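Local coordinates for protein ABC transporter permease (Klebsiella pneumoniae, PDB 5NUP) that probably takes part in phospholipid handling at the bacterial outer membrane, as a lipoprotein of the MlaA phospholipid-binding family, at residues 15-21 with 131-135; 29-34 with 187-191; 65-69 with 84-88; 56-60 with 97-101; 71-75 with 116-121. All coordinates share one frame; numbering follows the deposited sequence.

From the N terminus, residues 15-21 reach forward to 131-135 (contact 1), and residues 29-34, later on the same helix 18-35, reach to 187-191 (contact 2); the two loops overlap, so contacts 1 and 2 cross. The remaining three contacts lie within both of those loops. Contact 4 joins 56-60 to 97-101, and its loop encloses contact 3, which folds helix 65-74 against helix 78-93. Contact 5 starts in helix 65-74 and ends at 116-121, crossing contacts 3 and 4. Contacts 3 and 4 touch through Arg-87 and Asp-101, and contacts 3 and 5 pack directly. Contact 1 lies across the chain's centre from contacts 3 and 4.

Contact 1. Residues 15-21 with 131-135; sequences DPLEGFN and PYVQL
Asn-21, in the first turn of helix 18-35, reaches the backbone of residues 132-134 with its amide. Its CB packs on CB of Gln-134 at 3.9 Å. CG sits anti to the carbonyl carbon (chi1 -64°), which turns the amide to the backbone at 132-134, and there the two branches part. OD1 accepts a weak hydrogen bond from Gln-134 N (3.1 Å, 123°). ND2 gives a similarly bent, weak bond to Tyr-132 O at 2.6 Å, and also a weak one to the hydroxyl of Tyr-195 on helix 194-209. One residue earlier, the Phe-20 ring comes edge-on, its CE2 lying 3.3 Å from Gln-134 O, near the ring plane. At the other end of the contact the packing is apolar: Leu-17 CD1 lies 3.7 Å from Pro-131 CB, the two side chains running side by side, while the Pro-16 ring crosses Pro-131 at about a right angle. Asp-15 directs OD2 to Tyr-195 and Arg-199. One buried amide thus serves both a backbone N-H and a backbone carbonyl through two weak bonds, joining the helix start to the entry of strand 133-135, with the apolar packing of Leu-17 and Pro-16 on Pro-131 beside them.

Contact 2. Residues 29-34 with 187-191; sequences FNVVDP and LLRQS
Phe-29 and Arg-189 meet in a cation-pi contact. The guanidinium stands over one face of the ring, with CZ 3.9 Å from the ring centroid and only 6° off the ring normal. The two planes are 77° apart, so the guanidinium is upright on the ring and not stacked flat against it. Two of the guanidinium nitrogens, NH1 and NH2, are modelled too close to Phe-29, so their exact places are doubtful. The arginine chain, bent at chi2, runs antiparallel to the phenylalanine side chain.

Charge and polar groups flank the same guanidinium. Asp-33 OD2 lies over one face of it, toward the rim, and Asn-30 OD1 over the opposite face. The aspartate forms a long salt bridge, 3.8 Å from OD2 to Arg-189 NH1, through charge alone, since no N-H points at the oxygen; its length is uncertain because NH1 is poorly placed. The other oxygen of Asp-33, OD1, is paired with Arg-178.

These partners come from successive turns of helix 18-35, which widens into a pi-type turn at 29-32 and is kinked at Pro-34, whose nitrogen makes no bond to the preceding turn. The loop 187-191, between helices 163-180 and 194-209, lies across it near the surface.

Apolar packing fills in at the ring's far end: CZ of Phe-29 lies 4.0 Å from CG of Leu-188. Helix 194-209 borders this side, with Pro-194 on Phe-29 and Leu-197 on Leu-188.

Contact 3. Residues 65-69 with 84-88; sequences EPAVM and HFTRF
Glu-65 OE1 accepts a hydrogen bond from His-84 ND1, 2.6 Å long with an N-H...O angle of 155°. The oxygen offers its syn lone pair and lies close to the imidazole plane; carboxylate and ring are nearly coplanar, 23° apart. The other oxygen, OE2, takes a weak hydrogen bond from Arg-87 NE at 3.0 Å, as part of a salt bridge. A bend at chi2 carries the carboxylate to both partners, which sit about one turn apart on helix 78-93. Together the two bonds fix the rotation of this buried acid, and the neighbouring arginine probably favours its charged form. Arg-87 in turn uses NH1 on Asp-101 and on the carbonyl of Leu-110.

Apolar contacts flank the polar pair. Val-68 CG1 sits over the middle of the His-84 ring, 3.5 Å from its centroid, in a CH-pi contact that covers one face of the imidazole. Pro-66 CG covers a face of Phe-88 likewise, 3.6 Å from the ring centroid, with the two side chains crossing at about a right angle. Met-69 lies alongside Phe-85, its SD at the ring edge in a Met-aromatic contact and 3.8 Å from Phe-85 CB. Phe-85 also meets another protein chain and a bound detergent molecule.

The segment axes come within 8.3 Å and their directions differ by 163°: helices 65-74 and 78-93 form an antiparallel helical hairpin, stitched by a His-carboxylate bond.

Contact 4. Residues 56-60 with 97-101; sequences LSNFT and GGLID
Phe-59 lays the edge of its ring against the backbone of Gly-97: Gly-97 O lies near the ring plane, 3.2 Å from Phe-59 CD2. CG is anti to the backbone N (chi1 169°), which puts the ring edge beside Gly-97. Leu-99 brings its CD2 to 3.9 Å from Phe-59 CB. Asn-58 meets the loop carbonyls: its CB lies 3.4 Å from Gly-98 O and equally close to Leu-99 O. The Asn-58 side chain crosses that of Asp-101 at about a right angle, OD1 3.8 Å from Asp-101 CB, with the amide and carboxylate planes 45° apart. No hydrogen bond joins the two segments, so the contact rests on close packing of side chains against the loop backbone. Gly-97 and Gly-98 both have positive phi (104° at Gly-98), a path easily followed by glycine, and the CA atoms of Phe-59 and Gly-98 come within 4.6 Å. Asp-101 spends its carboxylate on Arg-87 and, more weakly, on the N of Gly-104. A glycine-bearing loop thus packs against helix 50-62 and passes into helix 102-106 through an N-capping aspartate.

Contact 5. Residues 71-75 with 116-121; sequences NYFLQ and HRFGST
The last turn of helix 65-74 packs on the N-terminal end of helix 118-124, where Asn-71 and Gln-75 close on Thr-121. CB of Asn-71 lies 3.3 Å from CG2 of Thr-121, and the same methyl is 3.5 Å from CG of Gln-75. Thr-121 holds CG2 anti to its own carbonyl carbon, which presents the methyl between these two residues one helical turn apart. Gln-75, extended beyond CG, reaches across Thr-121, with OE1 3.6 Å from Ser-120 OG.

The amide of Asn-71 approaches Phe-118 at its edge: OD1 is 3.2 Å from CD2, near the ring plane, with amide and ring turned 25° from each other. Its ND2 bonds to the carboxylate of Asp-152, which also receives Phe-118 N and pairs with Arg-117 NE. That one acid therefore ties the asparagine to the first turn of the second helix. Leu-74 CD1 touches the Phe-118 ring more loosely, 4.4 Å from CE2.

Tyr-72 brings its hydroxyl over one face of His-116, with OH 3.0 Å above the imidazole plane and above its centre. The rings themselves are nearly parallel, their planes at 23°, but slid apart to a centroid distance of 5.0 Å, so they barely overlap. His-116 gives NE2 to the carbonyl of Gly-212 near the end of the modelled chain.

The C-terminal turn of helix 65-74 thus packs against the N-terminal turn of helix 118-124, with Arg-117 at the N-cap and the Thr-121 methyl set between Asn-71 and Gln-75.

Contact 1. Residues 15-21 with 131-135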
# COMPACT_ATOMS: atom_id res chain seq x y z
N ASP F 15 69.57 21.27 17.60
CA ASP F 15 69.11 22.07 18.73
C ASP F 15 69.99 23.30 18.88
O ASP F 15 70.72 23.45 19.88
CB ASP F 15 69.10 21.25 20.03
CG ASP F 15 67.88 21.57 20.90
OD1 ASP F 15 67.26 22.64 20.68
OD2 ASP F 15 67.54 20.76 21.79
N PRO F 16 69.93 24.23 17.91
CA PRO F 16 70.63 25.50 18.09
C PRO F 16 70.09 26.31 19.26
O PRO F 16 70.85 27.08 19.86
CB PRO F 16 70.37 26.23 16.76
CG PRO F 16 69.93 25.18 15.80
CD PRO F 16 69.21 24.17 16.63
N LEU F 17 68.81 26.16 19.60
CA LEU F 17 68.22 26.90 20.70
C LEU F 17 68.01 26.05 21.95
O LEU F 17 67.18 26.39 22.80
CB LEU F 17 66.89 27.52 20.27
CG LEU F 17 66.78 28.40 19.03
CD1 LEU F 17 65.97 27.73 17.92
CD2 LEU F 17 66.13 29.73 19.52
N GLU F 18 68.81 25.00 22.12
CA GLU F 18 68.69 24.17 23.32
C GLU F 18 68.78 25.00 24.59
O GLU F 18 68.00 24.79 25.53
CB GLU F 18 69.78 23.10 23.31
CG GLU F 18 69.98 22.43 24.64
CD GLU F 18 70.77 21.17 24.51
OE1 GLU F 18 70.81 20.39 25.49
OE2 GLU F 18 71.37 20.96 23.43
N GLY F 19 69.70 25.96 24.64
CA GLY F 19 69.78 26.84 25.79
C GLY F 19 68.49 27.60 26.01
O GLY F 19 67.93 27.59 27.11
N PHE F 20 67.99 28.26 24.96
CA PHE F 20 66.67 28.89 25.01
C PHE F 20 65.59 27.89 25.41
O PHE F 20 64.71 28.21 26.21
CB PHE F 20 66.38 29.58 23.67
CG PHE F 20 64.97 30.14 23.53
CD1 PHE F 20 64.76 31.51 23.55
CD2 PHE F 20 63.86 29.29 23.42
CE1 PHE F 20 63.48 32.03 23.45
CE2 PHE F 20 62.58 29.80 23.31
CZ PHE F 20 62.38 31.17 23.33
N ASN F 21 65.63 26.69 24.82
CA ASN F 21 64.54 25.73 24.99
C ASN F 21 64.42 25.26 26.43
O ASN F 21 63.31 25.26 27.00
CB ASN F 21 64.72 24.55 24.05
CG ASN F 21 64.65 24.96 22.62
OD1 ASN F 21 64.07 26.00 22.30
ND2 ASN F 21 65.21 24.15 21.73
N PRO F 131 65.05 23.76 13.48
CA PRO F 131 65.53 23.64 14.86
C PRO F 131 64.66 22.75 15.74
O PRO F 131 64.47 21.56 15.49
CB PRO F 131 65.52 25.09 15.36
CG PRO F 131 65.52 25.92 14.11
CD PRO F 131 64.71 25.15 13.13
N TYR F 132 64.16 23.35 16.81
CA TYR F 132 63.17 22.80 17.72
C TYR F 132 62.91 23.93 18.70
O TYR F 132 63.55 24.00 19.75
CB TYR F 132 63.66 21.53 18.44
CG TYR F 132 62.81 21.14 19.64
CD1 TYR F 132 63.32 20.38 20.69
CD2 TYR F 132 61.48 21.55 19.74
CE1 TYR F 132 62.53 20.04 21.80
CE2 TYR F 132 60.70 21.23 20.84
CZ TYR F 132 61.21 20.48 21.86
OH TYR F 132 60.38 20.17 22.92
N VAL F 133 61.96 24.79 18.40
CA VAL F 133 61.67 25.87 19.32
C VAL F 133 60.89 25.25 20.47
O VAL F 133 60.25 24.21 20.33
CB VAL F 133 60.89 27.01 18.61
CG1 VAL F 133 60.77 28.23 19.49
CG2 VAL F 133 61.55 27.39 17.29
N GLN F 134 61.00 25.84 21.65
CA GLN F 134 60.11 25.47 22.74
C GLN F 134 59.39 26.72 23.19
O GLN F 134 60.03 27.71 23.57
CB GLN F 134 60.87 24.85 23.91
CG GLN F 134 60.01 24.80 25.12
CD GLN F 134 59.60 23.39 25.37
OE1 GLN F 134 60.14 22.49 24.73
NE2 GLN F 134 58.59 23.19 26.19
N LEU F 135 58.13 26.68 23.16
CA LEU F 135 57.59 27.98 23.50
C LEU F 135 57.02 27.98 24.91
O LEU F 135 56.59 26.93 25.42
CB LEU F 135 56.47 28.38 22.52
CG LEU F 135 56.70 28.81 21.08
CD1 LEU F 135 57.39 30.17 21.03
CD2 LEU F 135 57.48 27.79 20.33

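Contact 2. Residues 29-34 with 187-191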
# COMPACT_ATOMS: atom_id res chain seq x y z
N PHE F 29 57.22 23.38 32.84
CA PHE F 29 57.15 22.17 33.65
C PHE F 29 56.77 22.49 35.10
O PHE F 29 55.86 21.86 35.65
CB PHE F 29 58.50 21.44 33.59
CG PHE F 29 58.41 19.96 33.77
CD1 PHE F 29 59.38 19.27 34.49
CD2 PHE F 29 57.36 19.24 33.22
CE1 PHE F 29 59.31 17.91 34.66
CE2 PHE F 29 57.28 17.87 33.38
CZ PHE F 29 58.25 17.20 34.10
N ASN F 30 57.42 23.49 35.71
CA ASN F 30 57.27 23.73 37.14
C ASN F 30 56.61 25.06 37.48
O ASN F 30 56.61 25.45 38.65
CB ASN F 30 58.61 23.68 37.87
CG ASN F 30 59.53 22.60 37.36
OD1 ASN F 30 59.28 21.41 37.56
ND2 ASN F 30 60.64 23.01 36.77
N VAL F 31 56.05 25.78 36.52
CA VAL F 31 55.22 26.92 36.89
C VAL F 31 53.87 26.81 36.21
O VAL F 31 52.83 26.85 36.88
CB VAL F 31 55.90 28.26 36.55
CG1 VAL F 31 54.95 29.41 36.81
CG2 VAL F 31 57.15 28.42 37.37
N VAL F 32 53.86 26.64 34.89
CA VAL F 32 52.58 26.61 34.19
C VAL F 32 51.82 25.33 34.49
O VAL F 32 50.60 25.33 34.59
CB VAL F 32 52.80 26.81 32.68
CG1 VAL F 32 51.48 26.85 31.92
CG2 VAL F 32 53.57 28.08 32.45
N ASP F 33 52.53 24.22 34.68
CA ASP F 33 51.84 22.95 34.89
C ASP F 33 51.36 22.81 36.34
O ASP F 33 50.20 22.46 36.56
CB ASP F 33 52.74 21.80 34.44
CG ASP F 33 52.04 20.45 34.47
OD1 ASP F 33 51.12 20.22 33.65
OD2 ASP F 33 52.44 19.61 35.31
N PRO F 34 52.17 23.07 37.37
CA PRO F 34 51.64 22.91 38.74
C PRO F 34 50.69 24.02 39.17
O PRO F 34 49.73 23.75 39.89
CB PRO F 34 52.90 22.91 39.61
CG PRO F 34 54.04 22.79 38.68
CD PRO F 34 53.60 23.41 37.40
N LEU F 187 54.96 10.60 36.70
CA LEU F 187 56.04 9.67 36.40
C LEU F 187 57.03 10.24 35.39
O LEU F 187 58.04 9.59 35.09
CB LEU F 187 55.46 8.34 35.90
CG LEU F 187 55.17 7.32 37.03
CD1 LEU F 187 54.50 6.05 36.50
CD2 LEU F 187 56.40 6.99 37.89
N LEU F 188 56.77 11.43 34.84
CA LEU F 188 57.78 12.27 34.21
C LEU F 188 58.50 13.19 35.19
O LEU F 188 59.64 13.59 34.92
CB LEU F 188 57.15 13.14 33.11
CG LEU F 188 58.10 13.78 32.10
CD1 LEU F 188 59.14 12.77 31.65
CD2 LEU F 188 57.35 14.37 30.91
N ARG F 189 57.91 13.49 36.35
CA ARG F 189 58.48 14.53 37.19
C ARG F 189 59.72 14.03 37.92
O ARG F 189 60.62 14.81 38.22
CB ARG F 189 57.43 14.97 38.22
CG ARG F 189 57.31 16.43 38.63
CD ARG F 189 56.10 16.96 37.86
NE ARG F 189 55.84 18.39 37.97
CZ ARG F 189 55.97 19.26 36.98
NH1 ARG F 189 55.68 20.53 37.16
NH2 ARG F 189 56.42 18.86 35.81
N GLN F 190 59.77 12.74 38.21
CA GLN F 190 61.00 12.08 38.61
C GLN F 190 61.41 11.11 37.51
O GLN F 190 60.69 10.15 37.21
CB GLN F 190 60.91 11.42 39.99
CG GLN F 190 61.16 12.44 41.12
CD GLN F 190 61.13 11.86 42.53
OE1 GLN F 190 61.05 10.64 42.70
NE2 GLN F 190 61.22 12.73 43.53
N SER F 191 62.56 11.40 36.90
CA SER F 191 63.18 10.74 35.75
C SER F 191 64.26 11.73 35.33
O SER F 191 63.95 12.90 35.11
CB SER F 191 62.18 10.48 34.62
OG SER F 191 61.30 9.41 34.94

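Contact 3. Residues 65-69 with 84-88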
# COMPACT_ATOMS: atom_id res chain seq x y z
N GLU F 65 39.25 16.37 9.90
CA GLU F 65 39.22 15.22 8.99
C GLU F 65 39.12 15.59 7.51
O GLU F 65 39.66 14.85 6.68
CB GLU F 65 38.10 14.24 9.36
CG GLU F 65 38.11 13.83 10.81
CD GLU F 65 38.85 12.52 11.00
OE1 GLU F 65 39.35 12.01 9.99
OE2 GLU F 65 38.96 12.02 12.15
N PRO F 66 38.51 16.72 7.13
CA PRO F 66 38.68 17.17 5.73
C PRO F 66 40.12 17.45 5.37
O PRO F 66 40.55 17.17 4.24
CB PRO F 66 37.84 18.46 5.67
CG PRO F 66 36.84 18.32 6.74
CD PRO F 66 37.40 17.42 7.81
N ALA F 67 40.90 17.97 6.33
CA ALA F 67 42.30 18.25 6.05
C ALA F 67 43.12 16.96 5.99
O ALA F 67 43.98 16.81 5.13
CB ALA F 67 42.86 19.21 7.09
N VAL F 68 42.83 16.00 6.88
CA VAL F 68 43.53 14.72 6.84
C VAL F 68 43.34 14.04 5.48
O VAL F 68 44.25 13.36 4.99
CB VAL F 68 43.08 13.83 8.01
CG1 VAL F 68 43.82 12.52 7.99
CG2 VAL F 68 43.36 14.54 9.29
N MET F 69 42.15 14.15 4.89
CA MET F 69 41.99 13.56 3.56
C MET F 69 42.81 14.34 2.55
O MET F 69 43.59 13.74 1.79
CB MET F 69 40.53 13.49 3.13
CG MET F 69 40.10 14.55 2.12
SD MET F 69 38.44 14.31 1.55
CE MET F 69 38.27 15.79 0.56
N HIS F 84 39.09 9.02 5.76
CA HIS F 84 38.81 10.21 6.54
C HIS F 84 37.73 11.07 5.90
O HIS F 84 37.02 11.79 6.62
CB HIS F 84 40.12 10.98 6.79
CG HIS F 84 41.08 10.23 7.66
ND1 HIS F 84 41.00 10.22 9.03
CD2 HIS F 84 42.14 9.44 7.35
CE1 HIS F 84 41.96 9.47 9.53
NE2 HIS F 84 42.67 8.99 8.53
N PHE F 85 37.48 10.92 4.60
CA PHE F 85 36.26 11.48 4.04
C PHE F 85 35.03 10.83 4.67
O PHE F 85 34.07 11.51 5.04
CB PHE F 85 36.22 11.34 2.52
CG PHE F 85 34.88 11.71 1.94
CD1 PHE F 85 33.87 10.76 1.79
CD2 PHE F 85 34.61 13.03 1.57
CE1 PHE F 85 32.65 11.11 1.30
CE2 PHE F 85 33.36 13.38 1.06
CZ PHE F 85 32.39 12.42 0.93
N THR F 86 35.03 9.49 4.75
CA THR F 86 33.88 8.79 5.30
C THR F 86 33.66 9.21 6.74
O THR F 86 32.52 9.40 7.18
CB THR F 86 34.07 7.27 5.22
OG1 THR F 86 34.38 6.88 3.87
CG2 THR F 86 32.81 6.54 5.68
N ARG F 87 34.76 9.39 7.48
CA ARG F 87 34.64 9.86 8.85
C ARG F 87 33.99 11.23 8.89
O ARG F 87 33.01 11.44 9.61
CB ARG F 87 36.02 9.88 9.52
CG ARG F 87 36.43 8.55 10.13
CD ARG F 87 37.51 8.74 11.15
NE ARG F 87 37.07 9.73 12.12
CZ ARG F 87 36.42 9.46 13.24
NH1 ARG F 87 36.11 8.21 13.56
NH2 ARG F 87 36.06 10.45 14.02
N PHE F 88 34.47 12.16 8.07
CA PHE F 88 33.90 13.50 8.12
C PHE F 88 32.42 13.49 7.74
O PHE F 88 31.60 14.16 8.38
CB PHE F 88 34.68 14.46 7.22
CG PHE F 88 34.09 15.82 7.19
CD1 PHE F 88 34.08 16.60 8.34
CD2 PHE F 88 33.51 16.31 6.04
CE1 PHE F 88 33.49 17.86 8.32
CE2 PHE F 88 32.93 17.55 6.01
CZ PHE F 88 32.92 18.33 7.15

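Contact 4. Residues 56-60 with 97-101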
# COMPACT_ATOMS: atom_id res chain seq x y z
N LEU F 56 32.97 16.81 23.02
CA LEU F 56 33.88 17.89 22.65
C LEU F 56 35.09 17.36 21.89
O LEU F 56 35.49 17.96 20.88
CB LEU F 56 34.34 18.64 23.90
CG LEU F 56 33.62 19.96 24.17
CD1 LEU F 56 33.74 20.87 22.96
CD2 LEU F 56 32.16 19.71 24.54
N SER F 57 35.66 16.24 22.34
CA SER F 57 36.84 15.68 21.67
C SER F 57 36.51 15.24 20.26
O SER F 57 37.28 15.50 19.33
CB SER F 57 37.41 14.51 22.47
OG SER F 57 38.60 14.00 21.87
N ASN F 58 35.36 14.58 20.09
CA ASN F 58 34.94 14.16 18.76
C ASN F 58 34.65 15.36 17.89
O ASN F 58 35.05 15.40 16.72
CB ASN F 58 33.70 13.25 18.85
CG ASN F 58 34.03 11.83 19.31
OD1 ASN F 58 34.96 11.18 18.81
ND2 ASN F 58 33.27 11.34 20.30
N PHE F 59 34.04 16.40 18.46
CA PHE F 59 33.65 17.56 17.66
C PHE F 59 34.87 18.30 17.12
O PHE F 59 34.87 18.73 15.96
CB PHE F 59 32.77 18.49 18.49
CG PHE F 59 32.54 19.82 17.86
CD1 PHE F 59 33.32 20.91 18.21
CD2 PHE F 59 31.55 19.99 16.91
CE1 PHE F 59 33.11 22.15 17.62
CE2 PHE F 59 31.35 21.22 16.33
CZ PHE F 59 32.13 22.30 16.68
N THR F 60 35.92 18.48 17.94
CA THR F 60 37.07 19.24 17.46
C THR F 60 37.88 18.40 16.49
O THR F 60 38.31 18.90 15.44
CB THR F 60 37.98 19.73 18.61
OG1 THR F 60 38.28 18.67 19.53
CG2 THR F 60 37.35 20.89 19.37
N GLY F 97 26.77 17.24 13.79
CA GLY F 97 27.87 18.17 13.58
C GLY F 97 29.20 17.69 14.10
O GLY F 97 30.06 18.51 14.44
N GLY F 98 29.39 16.37 14.23
CA GLY F 98 30.64 15.79 14.67
C GLY F 98 30.66 15.30 16.10
O GLY F 98 31.64 14.63 16.48
N LEU F 99 29.61 15.60 16.89
CA LEU F 99 29.61 15.27 18.33
C LEU F 99 29.66 13.76 18.57
O LEU F 99 30.33 13.30 19.50
CB LEU F 99 28.39 15.89 19.02
CG LEU F 99 28.37 17.41 19.24
CD1 LEU F 99 26.98 17.97 19.54
CD2 LEU F 99 29.34 17.82 20.31
N ILE F 100 28.96 12.98 17.74
CA ILE F 100 28.86 11.53 17.88
C ILE F 100 29.79 10.88 16.85
O ILE F 100 29.81 11.30 15.69
CB ILE F 100 27.41 11.08 17.66
CG1 ILE F 100 26.47 11.79 18.60
CG2 ILE F 100 27.25 9.60 17.88
CD1 ILE F 100 25.28 12.30 17.87
N ASP F 101 30.53 9.84 17.26
CA ASP F 101 31.45 9.17 16.34
C ASP F 101 30.68 8.06 15.64
O ASP F 101 30.85 6.86 15.89
CB ASP F 101 32.68 8.64 17.08
CG ASP F 101 33.78 8.12 16.12
OD1 ASP F 101 33.68 8.34 14.89
OD2 ASP F 101 34.76 7.49 16.59

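Contact 5. Residues 71-75 with 116-121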
# COMPACT_ATOMS: atom_id res chain seq x y z
N ASN F 71 45.40 15.86 2.55
CA ASN F 71 46.83 15.58 2.59
C ASN F 71 47.17 14.12 2.38
O ASN F 71 48.24 13.81 1.84
CB ASN F 71 47.44 16.05 3.93
CG ASN F 71 47.59 17.55 4.01
OD1 ASN F 71 48.36 18.15 3.27
ND2 ASN F 71 46.88 18.17 4.96
N TYR F 72 46.27 13.19 2.70
CA TYR F 72 46.53 11.81 2.34
C TYR F 72 46.50 11.64 0.83
O TYR F 72 47.22 10.78 0.29
CB TYR F 72 45.53 10.87 3.01
CG TYR F 72 46.03 10.25 4.29
CD1 TYR F 72 47.22 9.52 4.32
CD2 TYR F 72 45.31 10.38 5.47
CE1 TYR F 72 47.67 8.94 5.49
CE2 TYR F 72 45.76 9.81 6.64
CZ TYR F 72 46.94 9.09 6.65
OH TYR F 72 47.37 8.52 7.82
N PHE F 73 45.67 12.42 0.15
CA PHE F 73 45.74 12.49 -1.31
C PHE F 73 47.10 13.01 -1.77
O PHE F 73 47.72 12.44 -2.67
CB PHE F 73 44.63 13.39 -1.86
CG PHE F 73 43.29 12.75 -1.84
CD1 PHE F 73 43.17 11.37 -1.93
CD2 PHE F 73 42.16 13.53 -1.72
CE1 PHE F 73 41.94 10.78 -1.90
CE2 PHE F 73 40.92 12.94 -1.69
CZ PHE F 73 40.81 11.56 -1.78
N LEU F 74 47.57 14.07 -1.13
CA LEU F 74 48.84 14.66 -1.53
C LEU F 74 50.01 13.71 -1.26
O LEU F 74 51.08 13.88 -1.84
CB LEU F 74 49.05 15.98 -0.80
CG LEU F 74 48.09 17.12 -1.14
CD1 LEU F 74 48.32 18.29 -0.20
CD2 LEU F 74 48.26 17.54 -2.59
N GLN F 75 49.84 12.74 -0.36
CA GLN F 75 50.89 11.76 -0.09
C GLN F 75 50.78 10.48 -0.88
O GLN F 75 51.42 9.50 -0.49
CB GLN F 75 50.91 11.34 1.38
CG GLN F 75 51.08 12.41 2.39
CD GLN F 75 51.32 11.77 3.73
OE1 GLN F 75 51.48 12.45 4.74
NE2 GLN F 75 51.35 10.44 3.75
N HIS F 116 46.96 13.21 10.18
CA HIS F 116 48.11 13.36 9.29
C HIS F 116 47.81 14.61 8.46
O HIS F 116 46.91 14.59 7.62
CB HIS F 116 48.31 12.15 8.38
CG HIS F 116 48.89 10.95 9.07
ND1 HIS F 116 48.41 10.50 10.28
CD2 HIS F 116 49.88 10.11 8.71
CE1 HIS F 116 49.10 9.42 10.64
NE2 HIS F 116 49.99 9.17 9.71
N ARG F 117 48.54 15.69 8.70
CA ARG F 117 48.28 16.94 7.99
C ARG F 117 49.51 17.43 7.23
O ARG F 117 50.39 16.63 6.88
CB ARG F 117 47.77 17.99 8.97
CG ARG F 117 46.52 17.50 9.63
CD ARG F 117 45.85 18.50 10.54
NE ARG F 117 46.06 19.89 10.19
CZ ARG F 117 45.80 20.89 11.03
NH1 ARG F 117 46.03 22.15 10.68
NH2 ARG F 117 45.32 20.64 12.23
N PHE F 118 49.55 18.73 6.92
CA PHE F 118 50.50 19.17 5.91
C PHE F 118 51.93 19.06 6.41
O PHE F 118 52.85 18.85 5.61
CB PHE F 118 50.21 20.60 5.46
CG PHE F 118 50.91 20.95 4.17
CD1 PHE F 118 51.56 22.17 4.04
CD2 PHE F 118 50.92 20.05 3.10
CE1 PHE F 118 52.23 22.48 2.85
CE2 PHE F 118 51.56 20.36 1.92
CZ PHE F 118 52.21 21.57 1.79
N GLY F 119 52.15 19.16 7.72
CA GLY F 119 53.45 18.80 8.25
C GLY F 119 53.82 17.37 7.91
O GLY F 119 54.92 17.09 7.45
N SER F 120 52.87 16.45 8.09
CA SER F 120 53.10 15.05 7.75
C SER F 120 53.54 14.89 6.31
O SER F 120 54.46 14.12 6.01
CB SER F 120 51.83 14.25 8.01
OG SER F 120 52.17 12.90 8.22
N THR F 121 52.83 15.52 5.37
CA THR F 121 53.17 15.36 3.96
C THR F 121 54.49 16.06 3.63
O THR F 121 55.31 15.51 2.89
CB THR F 121 52.00 15.84 3.09
OG1 THR F 121 52.13 17.24 2.80
CG2 THR F 121 50.71 15.60 3.81